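Local coordinates for protein 3-methyladenine dna-glycosylase (Archaeoglobus fulgidus, PDB 2JHN) that is a DNA glycosylase of the helix-hairpin-helix superfamily of DNA-repair proteins, with a TATA-box-binding-protein-like domain joined to its mainly helical body, at residues A[5-9]-A[84-89]; A[10-16]-A[79-83]; A[108-114]-A[275-280]. The protein carries 1 engineered substitution. All blocks are in the same frame, centred on the assembly; numbering follows the deposited sequence.

Contact 1 (A[5-9]-A[84-89]); sequences ELKHA and NPEELY
The 5-9 segment leaves strand 2-5 at Glu-5 and runs on as an open loop, extended except at Lys-7, where phi/psi of -78/-28° puts in a bend. Opposite it, Asn-84 (-50/114°) leads into Pro-85 at the N-cap position, and residues 86-89 form the first turn of helix 86-93, with Tyr-89 N hydrogen-bonded to Pro-85 O at 2.9 Å. The backbones come nearest at His-8 and Asn-84, whose CA atoms are 6.0 Å apart. Asn-84 OD1 accepts from Glu-86 N at 3.0 Å, an Asx turn just ahead of the helix, while Lys-7 CD lies 3.6 Å from Asn-84 ND2.

His-8, in the t rotamer with chi2 of -74°, illustrates how one imidazole can serve several partners. Pro-85 CG sits 3.8 Å from the centroid of the His-8 ring, 16° off the normal, a CH-pi contact over the face. Tyr-89 (m rotamer) turns its edge toward the His-8 face in an offset edge-to-face pair, centroids 5.6 Å apart and planes at 69°. His-8 ND1 donates to Ala-9 O (2.9 Å). The polar links between the segments run through two waters: one links His-8 NE2 (2.7 Å) with Glu-86 OE1 (3.0 Å), the other Ala-9 O (2.9 Å) with Tyr-89 OH (2.6 Å).

Glu-86 also forms a salt bridge with Arg-90, and Tyr-89 OH is hydrogen-bonded to Gly-109 N. The contact thus joins the loop after edge strand 2-5, where the Leu-6 backbone hydrogen-bonds to Arg-56, to helix 86-93, whose Tyr-89 in turn packs on Tyr-280 of helix 274-287.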
loop_
_atom_site.group_PDB
_atom_site.type_symbol
_atom_site.label_atom_id
_atom_site.label_comp_id
_atom_site.label_asym_id
_atom_site.label_seq_id
_atom_site.Cartn_x
_atom_site.Cartn_y
_atom_site.Cartn_z
ATOM N N GLU A 5 -8.947 19.841 -0.644
ATOM C CA GLU A 5 -10.416 19.899 -0.724
ATOM C C GLU A 5 -10.961 18.842 -1.668
ATOM O O GLU A 5 -10.553 18.772 -2.820
ATOM C CB GLU A 5 -10.870 21.291 -1.174
ATOM C CG GLU A 5 -10.376 22.422 -0.278
ATOM C CD GLU A 5 -11.000 22.419 1.113
ATOM O OE1 GLU A 5 -11.964 21.647 1.399
ATOM O OE2 GLU A 5 -10.509 23.219 1.941
ATOM N N LEU A 6 -11.879 18.028 -1.165
ATOM C CA LEU A 6 -12.419 16.869 -1.893
ATOM C C LEU A 6 -13.811 17.183 -2.425
ATOM O O LEU A 6 -14.544 17.965 -1.808
ATOM C CB LEU A 6 -12.520 15.660 -0.962
ATOM C CG LEU A 6 -11.316 15.316 -0.069
ATOM C CD1 LEU A 6 -11.627 14.110 0.797
ATOM C CD2 LEU A 6 -10.083 15.111 -0.903
ATOM N N LYS A 7 -14.192 16.544 -3.536
ATOM C CA LYS A 7 -15.567 16.682 -4.054
ATOM C C LYS A 7 -16.565 15.829 -3.269
ATOM O O LYS A 7 -17.735 16.201 -3.121
ATOM C CB LYS A 7 -15.643 16.398 -5.567
ATOM C CG LYS A 7 -16.932 16.907 -6.218
ATOM C CD LYS A 7 -17.089 16.431 -7.648
ATOM C CE LYS A 7 -18.477 16.759 -8.180
ATOM N NZ LYS A 7 -18.739 16.116 -9.508
ATOM N N HIS A 8 -16.082 14.722 -2.705
ATOM C CA HIS A 8 -16.905 13.728 -2.025
ATOM C C HIS A 8 -16.378 13.493 -0.591
ATOM O O HIS A 8 -15.178 13.632 -0.360
ATOM C CB HIS A 8 -16.843 12.446 -2.865
ATOM C CG HIS A 8 -17.887 11.429 -2.520
ATOM N ND1 HIS A 8 -17.831 10.663 -1.375
ATOM C CD2 HIS A 8 -18.992 11.021 -3.189
ATOM C CE1 HIS A 8 -18.869 9.844 -1.340
ATOM N NE2 HIS A 8 -19.587 10.039 -2.434
ATOM N N ALA A 9 -17.242 13.145 0.370
ATOM C CA ALA A 9 -16.768 12.817 1.735
ATOM C C ALA A 9 -15.873 11.564 1.720
ATOM O O ALA A 9 -16.047 10.672 0.880
ATOM C CB ALA A 9 -17.929 12.617 2.701
ATOM N N ASN A 84 -12.154 11.184 -6.168
ATOM C CA ASN A 84 -13.597 11.084 -6.239
ATOM C C ASN A 84 -14.069 9.639 -6.514
ATOM O O ASN A 84 -13.754 9.078 -7.567
ATOM C CB ASN A 84 -14.079 12.054 -7.338
ATOM C CG ASN A 84 -15.585 12.120 -7.456
ATOM O OD1 ASN A 84 -16.319 11.349 -6.835
ATOM N ND2 ASN A 84 -16.059 13.079 -8.258
ATOM N N PRO A 85 -14.760 9.017 -5.542
ATOM C CA PRO A 85 -15.215 7.614 -5.656
ATOM C C PRO A 85 -16.614 7.448 -6.263
ATOM O O PRO A 85 -17.194 6.372 -6.170
ATOM C CB PRO A 85 -15.298 7.180 -4.205
ATOM C CG PRO A 85 -15.783 8.429 -3.483
ATOM C CD PRO A 85 -15.135 9.595 -4.231
ATOM N N GLU A 86 -17.163 8.507 -6.835
ATOM C CA GLU A 86 -18.575 8.469 -7.271
ATOM C C GLU A 86 -18.838 7.323 -8.261
ATOM O O GLU A 86 -19.772 6.532 -8.066
ATOM C CB GLU A 86 -18.967 9.817 -7.882
ATOM C CG GLU A 86 -20.323 9.823 -8.568
ATOM C CD GLU A 86 -21.483 9.981 -7.602
ATOM O OE1 GLU A 86 -21.247 10.064 -6.368
ATOM O OE2 GLU A 86 -22.644 10.026 -8.092
ATOM N N GLU A 87 -17.967 7.221 -9.270
ATOM C CA GLU A 87 -18.107 6.246 -10.334
ATOM C C GLU A 87 -17.855 4.820 -9.843
ATOM O O GLU A 87 -18.558 3.886 -10.244
ATOM C CB GLU A 87 -17.179 6.591 -11.498
ATOM C CG GLU A 87 -17.702 6.073 -12.857
ATOM C CD GLU A 87 -16.630 5.962 -13.942
ATOM O OE1 GLU A 87 -15.651 6.760 -13.910
ATOM O OE2 GLU A 87 -16.789 5.086 -14.847
ATOM N N LEU A 88 -16.842 4.662 -8.988
ATOM C CA LEU A 88 -16.594 3.366 -8.344
ATOM C C LEU A 88 -17.844 2.945 -7.593
ATOM O O LEU A 88 -18.289 1.801 -7.690
ATOM C CB LEU A 88 -15.416 3.473 -7.351
ATOM C CG LEU A 88 -15.205 2.314 -6.359
ATOM C CD1 LEU A 88 -14.843 1.021 -7.053
ATOM C CD2 LEU A 88 -14.133 2.671 -5.285
ATOM N N TYR A 89 -18.403 3.873 -6.829
ATOM C CA TYR A 89 -19.539 3.537 -5.975
ATOM C C TYR A 89 -20.758 3.145 -6.808
ATOM O O TYR A 89 -21.462 2.185 -6.475
ATOM C CB TYR A 89 -19.868 4.707 -5.062
ATOM C CG TYR A 89 -18.984 4.854 -3.825
ATOM C CD1 TYR A 89 -18.110 3.837 -3.403
ATOM C CD2 TYR A 89 -19.075 6.001 -3.050
ATOM C CE1 TYR A 89 -17.337 4.001 -2.234
ATOM C CE2 TYR A 89 -18.323 6.168 -1.900
ATOM C CZ TYR A 89 -17.454 5.173 -1.501
ATOM O OH TYR A 89 -16.738 5.376 -0.352
HETATM O O HOH W 1 -21.626 8.807 -3.661
HETATM O O HOH W 2 -16.093 7.888 0.127
#

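Contact 2 (A[10-16]-A[79-83]). With GOL (glycerol), chain G.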
loop_
_atom_site.group_PDB
_atom_site.type_symbol
_atom_site.label_atom_id
_atom_site.label_comp_id
_atom_site.label_asym_id
_atom_site.label_seq_id
_atom_site.Cartn_x
_atom_site.Cartn_y
_atom_site.Cartn_z
ATOM N N VAL A 10 -14.904 11.528 2.625
ATOM C CA VAL A 10 -14.084 10.336 2.854
ATOM C C VAL A 10 -14.207 10.016 4.336
ATOM O O VAL A 10 -14.279 10.926 5.186
ATOM C CB VAL A 10 -12.616 10.584 2.423
ATOM C CG1 VAL A 10 -11.941 11.599 3.339
ATOM C CG2 VAL A 10 -11.811 9.276 2.354
ATOM N N ASN A 11 -14.306 8.737 4.652
ATOM C CA ASN A 11 -14.272 8.298 6.020
ATOM C C ASN A 11 -12.811 8.077 6.430
ATOM O O ASN A 11 -12.224 7.049 6.110
ATOM C CB ASN A 11 -15.089 7.025 6.191
ATOM C CG ASN A 11 -15.214 6.617 7.634
ATOM O OD1 ASN A 11 -14.228 6.456 8.325
ATOM N ND2 ASN A 11 -16.452 6.474 8.111
ATOM N N TRP A 12 -12.244 9.054 7.137
ATOM C CA TRP A 12 -10.846 8.995 7.558
ATOM C C TRP A 12 -10.568 7.814 8.473
ATOM O O TRP A 12 -9.512 7.183 8.380
ATOM C CB TRP A 12 -10.451 10.302 8.251
ATOM C CG TRP A 12 -8.985 10.419 8.561
ATOM C CD1 TRP A 12 -8.377 10.264 9.789
ATOM C CD2 TRP A 12 -7.945 10.724 7.634
ATOM N NE1 TRP A 12 -7.011 10.441 9.668
ATOM C CE2 TRP A 12 -6.725 10.746 8.362
ATOM C CE3 TRP A 12 -7.920 10.985 6.255
ATOM C CZ2 TRP A 12 -5.489 11.020 7.750
ATOM C CZ3 TRP A 12 -6.674 11.248 5.639
ATOM C CH2 TRP A 12 -5.489 11.263 6.388
ATOM N N GLU A 13 -11.504 7.506 9.372
ATOM C CA GLU A 13 -11.294 6.416 10.307
ATOM C C GLU A 13 -11.090 5.086 9.569
ATOM O O GLU A 13 -10.209 4.312 9.920
ATOM C CB GLU A 13 -12.439 6.337 11.345
ATOM C CG GLU A 13 -12.751 7.668 12.043
ATOM C CD GLU A 13 -13.904 8.430 11.387
ATOM O OE1 GLU A 13 -15.049 8.354 11.903
ATOM O OE2 GLU A 13 -13.686 9.097 10.353
ATOM N N LEU A 14 -11.900 4.848 8.530
ATOM C CA LEU A 14 -11.756 3.657 7.671
ATOM C C LEU A 14 -10.447 3.657 6.849
ATOM O O LEU A 14 -9.808 2.620 6.709
ATOM C CB LEU A 14 -12.963 3.494 6.746
ATOM C CG LEU A 14 -14.269 2.992 7.390
ATOM C CD1 LEU A 14 -15.340 2.776 6.330
ATOM C CD2 LEU A 14 -14.082 1.710 8.192
ATOM N N LYS A 15 -10.066 4.817 6.319
ATOM C CA LYS A 15 -8.742 4.961 5.667
ATOM C C LYS A 15 -7.611 4.558 6.616
ATOM O O LYS A 15 -6.708 3.829 6.226
ATOM C CB LYS A 15 -8.510 6.383 5.138
ATOM C CG LYS A 15 -9.324 6.756 3.905
ATOM C CD LYS A 15 -8.961 5.943 2.684
ATOM C CE LYS A 15 -9.333 6.710 1.411
ATOM N NZ LYS A 15 -9.099 5.784 0.294
ATOM N N MET A 16 -7.677 5.019 7.868
ATOM C CA MET A 16 -6.654 4.694 8.874
ATOM C C MET A 16 -6.700 3.228 9.348
ATOM O O MET A 16 -5.661 2.650 9.674
ATOM C CB MET A 16 -6.724 5.686 10.048
ATOM C CG MET A 16 -6.477 7.138 9.661
ATOM S SD MET A 16 -4.844 7.388 8.895
ATOM C CE MET A 16 -5.282 7.459 7.153
ATOM N N TYR A 79 -1.478 8.350 -2.633
ATOM C CA TYR A 79 -1.133 7.372 -1.592
ATOM C C TYR A 79 -2.315 7.013 -0.662
ATOM O O TYR A 79 -2.538 5.838 -0.314
ATOM C CB TYR A 79 0.035 7.899 -0.756
ATOM C CG TYR A 79 0.427 6.987 0.390
ATOM C CD1 TYR A 79 1.195 5.841 0.148
ATOM C CD2 TYR A 79 0.068 7.287 1.725
ATOM C CE1 TYR A 79 1.584 4.986 1.177
ATOM C CE2 TYR A 79 0.457 6.432 2.773
ATOM C CZ TYR A 79 1.232 5.288 2.481
ATOM O OH TYR A 79 1.644 4.398 3.467
ATOM N N LEU A 80 -3.030 8.038 -0.230
ATOM C CA LEU A 80 -4.164 7.860 0.700
ATOM C C LEU A 80 -5.448 7.486 -0.040
ATOM O O LEU A 80 -6.408 7.048 0.590
ATOM C CB LEU A 80 -4.382 9.145 1.534
ATOM C CG LEU A 80 -3.187 9.606 2.409
ATOM C CD1 LEU A 80 -3.394 11.053 2.905
ATOM C CD2 LEU A 80 -2.977 8.669 3.575
ATOM N N GLY A 81 -5.458 7.659 -1.366
ATOM C CA GLY A 81 -6.625 7.292 -2.181
ATOM C C GLY A 81 -7.784 8.287 -2.005
ATOM O O GLY A 81 -8.899 7.884 -1.669
ATOM N N LEU A 82 -7.520 9.575 -2.235
ATOM C CA LEU A 82 -8.554 10.597 -1.920
ATOM C C LEU A 82 -9.427 11.005 -3.106
ATOM O O LEU A 82 -10.315 11.884 -2.960
ATOM C CB LEU A 82 -7.930 11.832 -1.283
ATOM C CG LEU A 82 -7.104 11.597 -0.039
ATOM C CD1 LEU A 82 -6.355 12.848 0.369
ATOM C CD2 LEU A 82 -7.954 11.021 1.136
ATOM N N GLN A 83 -9.203 10.358 -4.251
ATOM C CA GLN A 83 -9.876 10.714 -5.513
ATOM C C GLN A 83 -11.370 10.395 -5.432
ATOM O O GLN A 83 -11.782 9.457 -4.768
ATOM C CB GLN A 83 -9.269 9.958 -6.710
ATOM C CG GLN A 83 -7.753 10.042 -6.849
ATOM C CD GLN A 83 -7.003 8.910 -6.113
ATOM O OE1 GLN A 83 -7.545 8.234 -5.214
ATOM N NE2 GLN A 83 -5.756 8.697 -6.513
HETATM C C1 GOL G . -4.886 4.552 3.522
HETATM O O1 GOL G . -6.043 3.739 3.426
HETATM C C2 GOL G . -3.757 4.203 2.534
HETATM O O2 GOL G . -4.241 4.153 1.197
HETATM C C3 GOL G . -3.092 2.868 2.870
HETATM O O3 GOL G . -1.732 2.830 2.442
#
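In the TATA-box-binding-protein-like domain, the end of helix 69-80 meets the short helix 12-17 and the residues just before it, an example of a lysine reaching the carbonyls where another helix stops. Tyr-79, in the last turn, takes part through a guest: its O accepts from O2 of glycerol at 2.8 Å, and glycerol O1 donates to Lys-15 O at 2.9 Å, so the molecule, probably from the crystallisation liquor, bridges both segments. The Tyr-79 hydroxyl is hydrogen-bonded to Asp-28, a residue of a sodium site.

Leu-80 makes two of the three apolar side-chain contacts. Its CD1 lies 4.1 Å from Trp-12 CH2, at the ring edge, and its CD2 is 4.4 Å from Met-16 CE; both partners also pack on Trp-35 of strand 34-41, and Trp-12 NE1 hydrogen-bonds to Gly-33 O. Gly-81 then ends the helical run with phi/psi of 74/55°. Two constraints favour glycine here: the positive phi, and the fact that an ideal CB would lie 2.9 Å from Lys-15 NZ. That amine donates to Gly-81 O at 2.9 Å and weakly to Leu-80 O at 3.0 Å, while also hydrogen-bonding to Phe-108 O. Leu-82 continues the apolar seam, its CD2 4.4 Å from Val-10 CG2, and Gln-83 turns to Arg-110. Across from them, helix 12-17 is N-capped by Asn-11, whose OD1 accepts from Leu-14 N at 2.8 Å.

Contact 3 (A[108-114]-A[275-280]); sequences FGRAGLM and RDILFY
Three residues, Phe-279, Ala-111 and Asp-276, organise the passage of the irregular loop between helices 96-104 and 118-127 over helix 274-287. Residues 275-280 are helical; residues 110-113 are mostly extended, after Phe-108 with helical angles and Gly-109 with positive phi (75/-149°), and the CA atoms of Ala-111 and Asp-276 approach to 4.7 Å. Phe-279 (m) presents its ring face to Ala-111 CB, 3.5 Å from the centroid, a CH-pi contact; Met-114 SD adds an oblique Met-aromatic contact at 5.0 Å from that centroid. Asp-276 (m) uses OD1 to accept from Ala-111 N (3.0 Å) and Arg-110 NE (3.2 Å), and OD2 to complete a salt bridge with Arg-110 NH2 (2.8 Å).

To these are added Tyr-280 OH donating to Gly-109 O (2.7 Å), Arg-275 NH1 and NH2 donating to Gly-112 O (2.9 and 3.0 Å), and the edge of Phe-108 (t) against the Tyr-280 face, centroids 5.4 Å apart. Most of the hydrogen bonds thus fall on loop main-chain N and O atoms, with one salt bridge and aromatic packing beside them.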
loop_
_atom_site.group_PDB
_atom_site.type_symbol
_atom_site.label_atom_id
_atom_site.label_comp_id
_atom_site.label_asym_id
_atom_site.label_seq_id
_atom_site.Cartn_x
_atom_site.Cartn_y
_atom_site.Cartn_z
ATOM N N PHE A 108 -14.843 4.450 2.577
ATOM C CA PHE A 108 -13.451 4.112 2.257
ATOM C C PHE A 108 -12.990 4.707 0.927
ATOM O O PHE A 108 -11.797 5.018 0.788
ATOM C CB PHE A 108 -13.192 2.604 2.337
ATOM C CG PHE A 108 -11.736 2.216 2.126
ATOM C CD1 PHE A 108 -10.832 2.210 3.202
ATOM C CD2 PHE A 108 -11.267 1.874 0.852
ATOM C CE1 PHE A 108 -9.476 1.832 3.022
ATOM C CE2 PHE A 108 -9.896 1.528 0.652
ATOM C CZ PHE A 108 -9.010 1.486 1.760
ATOM N N GLY A 109 -13.902 4.859 -0.041
ATOM C CA GLY A 109 -13.561 5.540 -1.314
ATOM C C GLY A 109 -12.713 4.649 -2.224
ATOM O O GLY A 109 -12.810 3.399 -2.198
ATOM N N ARG A 110 -11.854 5.290 -3.002
ATOM C CA ARG A 110 -10.947 4.586 -3.908
ATOM C C ARG A 110 -9.710 4.089 -3.188
ATOM O O ARG A 110 -9.316 4.633 -2.154
ATOM C CB ARG A 110 -10.537 5.529 -5.045
ATOM C CG ARG A 110 -11.780 5.985 -5.905
ATOM C CD ARG A 110 -11.367 6.355 -7.321
ATOM N NE ARG A 110 -11.003 5.155 -8.069
ATOM C CZ ARG A 110 -10.757 5.129 -9.379
ATOM N NH1 ARG A 110 -10.850 6.245 -10.111
ATOM N NH2 ARG A 110 -10.423 3.985 -9.966
ATOM N N ALA A 111 -9.056 3.093 -3.772
ATOM C CA ALA A 111 -7.813 2.565 -3.222
ATOM C C ALA A 111 -6.698 3.591 -3.355
ATOM O O ALA A 111 -6.597 4.294 -4.376
ATOM C CB ALA A 111 -7.422 1.298 -3.939
ATOM N N GLY A 112 -5.880 3.690 -2.308
ATOM C CA GLY A 112 -4.598 4.413 -2.412
ATOM C C GLY A 112 -3.487 3.493 -2.909
ATOM O O GLY A 112 -3.707 2.658 -3.818
ATOM N N LEU A 113 -2.306 3.645 -2.307
ATOM C CA LEU A 113 -1.171 2.755 -2.550
ATOM C C LEU A 113 -0.665 2.285 -1.192
ATOM O O LEU A 113 -1.027 2.869 -0.151
ATOM C CB LEU A 113 -0.046 3.497 -3.303
ATOM C CG LEU A 113 -0.392 3.978 -4.724
ATOM C CD1 LEU A 113 0.732 4.923 -5.192
ATOM C CD2 LEU A 113 -0.520 2.765 -5.656
ATOM N N MET A 114 0.144 1.228 -1.189
ATOM C CA MET A 114 0.707 0.762 0.079
ATOM C C MET A 114 2.212 1.126 0.280
ATOM O O MET A 114 2.881 0.582 1.193
ATOM C CB MET A 114 0.393 -0.727 0.271
ATOM C CG MET A 114 -1.116 -0.988 0.400
ATOM S SD MET A 114 -1.568 -2.712 0.520
ATOM C CE MET A 114 -0.853 -3.114 2.116
ATOM N N ARG A 275 -8.670 -2.968 -9.106
ATOM C CA ARG A 275 -7.666 -2.462 -8.120
ATOM C C ARG A 275 -8.297 -1.808 -6.870
ATOM O O ARG A 275 -7.795 -1.962 -5.772
ATOM C CB ARG A 275 -6.664 -1.496 -8.788
ATOM C CG ARG A 275 -5.293 -1.438 -8.062
ATOM C CD ARG A 275 -4.447 -0.278 -8.588
ATOM N NE ARG A 275 -4.946 0.988 -8.063
ATOM C CZ ARG A 275 -4.639 1.464 -6.862
ATOM N NH1 ARG A 275 -3.810 0.792 -6.072
ATOM N NH2 ARG A 275 -5.180 2.606 -6.443
ATOM N N ASP A 276 -9.403 -1.076 -7.043
ATOM C CA ASP A 276 -10.121 -0.498 -5.906
ATOM C C ASP A 276 -10.807 -1.599 -5.112
ATOM O O ASP A 276 -10.720 -1.674 -3.877
ATOM C CB ASP A 276 -11.183 0.482 -6.440
ATOM C CG ASP A 276 -10.578 1.618 -7.204
ATOM O OD1 ASP A 276 -10.037 2.540 -6.563
ATOM O OD2 ASP A 276 -10.652 1.602 -8.463
ATOM N N ILE A 277 -11.481 -2.492 -5.827
ATOM C CA ILE A 277 -12.153 -3.618 -5.152
ATOM C C ILE A 277 -11.166 -4.505 -4.376
ATOM O O ILE A 277 -11.483 -5.047 -3.325
ATOM C CB ILE A 277 -13.007 -4.433 -6.178
ATOM C CG1 ILE A 277 -14.131 -3.529 -6.712
ATOM C CG2 ILE A 277 -13.525 -5.764 -5.562
ATOM C CD1 ILE A 277 -14.776 -4.047 -8.026
ATOM N N LEU A 278 -9.953 -4.654 -4.896
ATOM C CA LEU A 278 -8.934 -5.398 -4.200
ATOM C C LEU A 278 -8.714 -4.904 -2.754
ATOM O O LEU A 278 -8.574 -5.716 -1.832
ATOM C CB LEU A 278 -7.618 -5.271 -4.982
ATOM C CG LEU A 278 -6.361 -5.870 -4.344
ATOM C CD1 LEU A 278 -6.462 -7.378 -4.198
ATOM C CD2 LEU A 278 -5.145 -5.465 -5.144
ATOM N N PHE A 279 -8.682 -3.586 -2.556
ATOM C CA PHE A 279 -8.507 -3.025 -1.200
ATOM C C PHE A 279 -9.712 -3.349 -0.272
ATOM O O PHE A 279 -9.521 -3.634 0.922
ATOM C CB PHE A 279 -8.249 -1.518 -1.252
ATOM C CG PHE A 279 -6.808 -1.145 -1.590
ATOM C CD1 PHE A 279 -6.153 -1.694 -2.690
ATOM C CD2 PHE A 279 -6.114 -0.210 -0.792
ATOM C CE1 PHE A 279 -4.817 -1.323 -3.012
ATOM C CE2 PHE A 279 -4.790 0.172 -1.109
ATOM C CZ PHE A 279 -4.139 -0.394 -2.217
ATOM N N TYR A 280 -10.923 -3.300 -0.835
ATOM C CA TYR A 280 -12.144 -3.765 -0.115
ATOM C C TYR A 280 -12.053 -5.255 0.250
ATOM O O TYR A 280 -12.486 -5.636 1.333
ATOM C CB TYR A 280 -13.422 -3.485 -0.931
ATOM C CG TYR A 280 -13.814 -2.003 -0.941
ATOM C CD1 TYR A 280 -13.193 -1.115 -1.815
ATOM C CD2 TYR A 280 -14.800 -1.500 -0.059
ATOM C CE1 TYR A 280 -13.513 0.265 -1.826
ATOM C CE2 TYR A 280 -15.164 -0.123 -0.082
ATOM C CZ TYR A 280 -14.505 0.748 -0.962
ATOM O OH TYR A 280 -14.811 2.077 -0.983
#

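How the contacts relate
The three contacts form one patch. Their centres lie about 11 Å (contacts 1 and 2), 13 Å (1 and 3) and 9 Å (2 and 3) apart. In sequence, contact 2 is nested inside the loop that contact 1 closes, whereas contact 3 opens later. The 108-114 loop meets both others: Tyr-89 OH of contact 1 lies 2.9 Å from Gly-109 N and Tyr-79 O of contact 2 lies 3.0 Å from Leu-113 N, each a probable hydrogen bond, and Lys-15 NZ reaches Phe-108 O at 2.8 Å. Glycerol, hydrogen-bonded to contact 2, also hydrogen-bonds Leu-113 O of contact 3. The side chains of Met-16 and Met-114 are about 9 and 11 Å from a bound sodium ion.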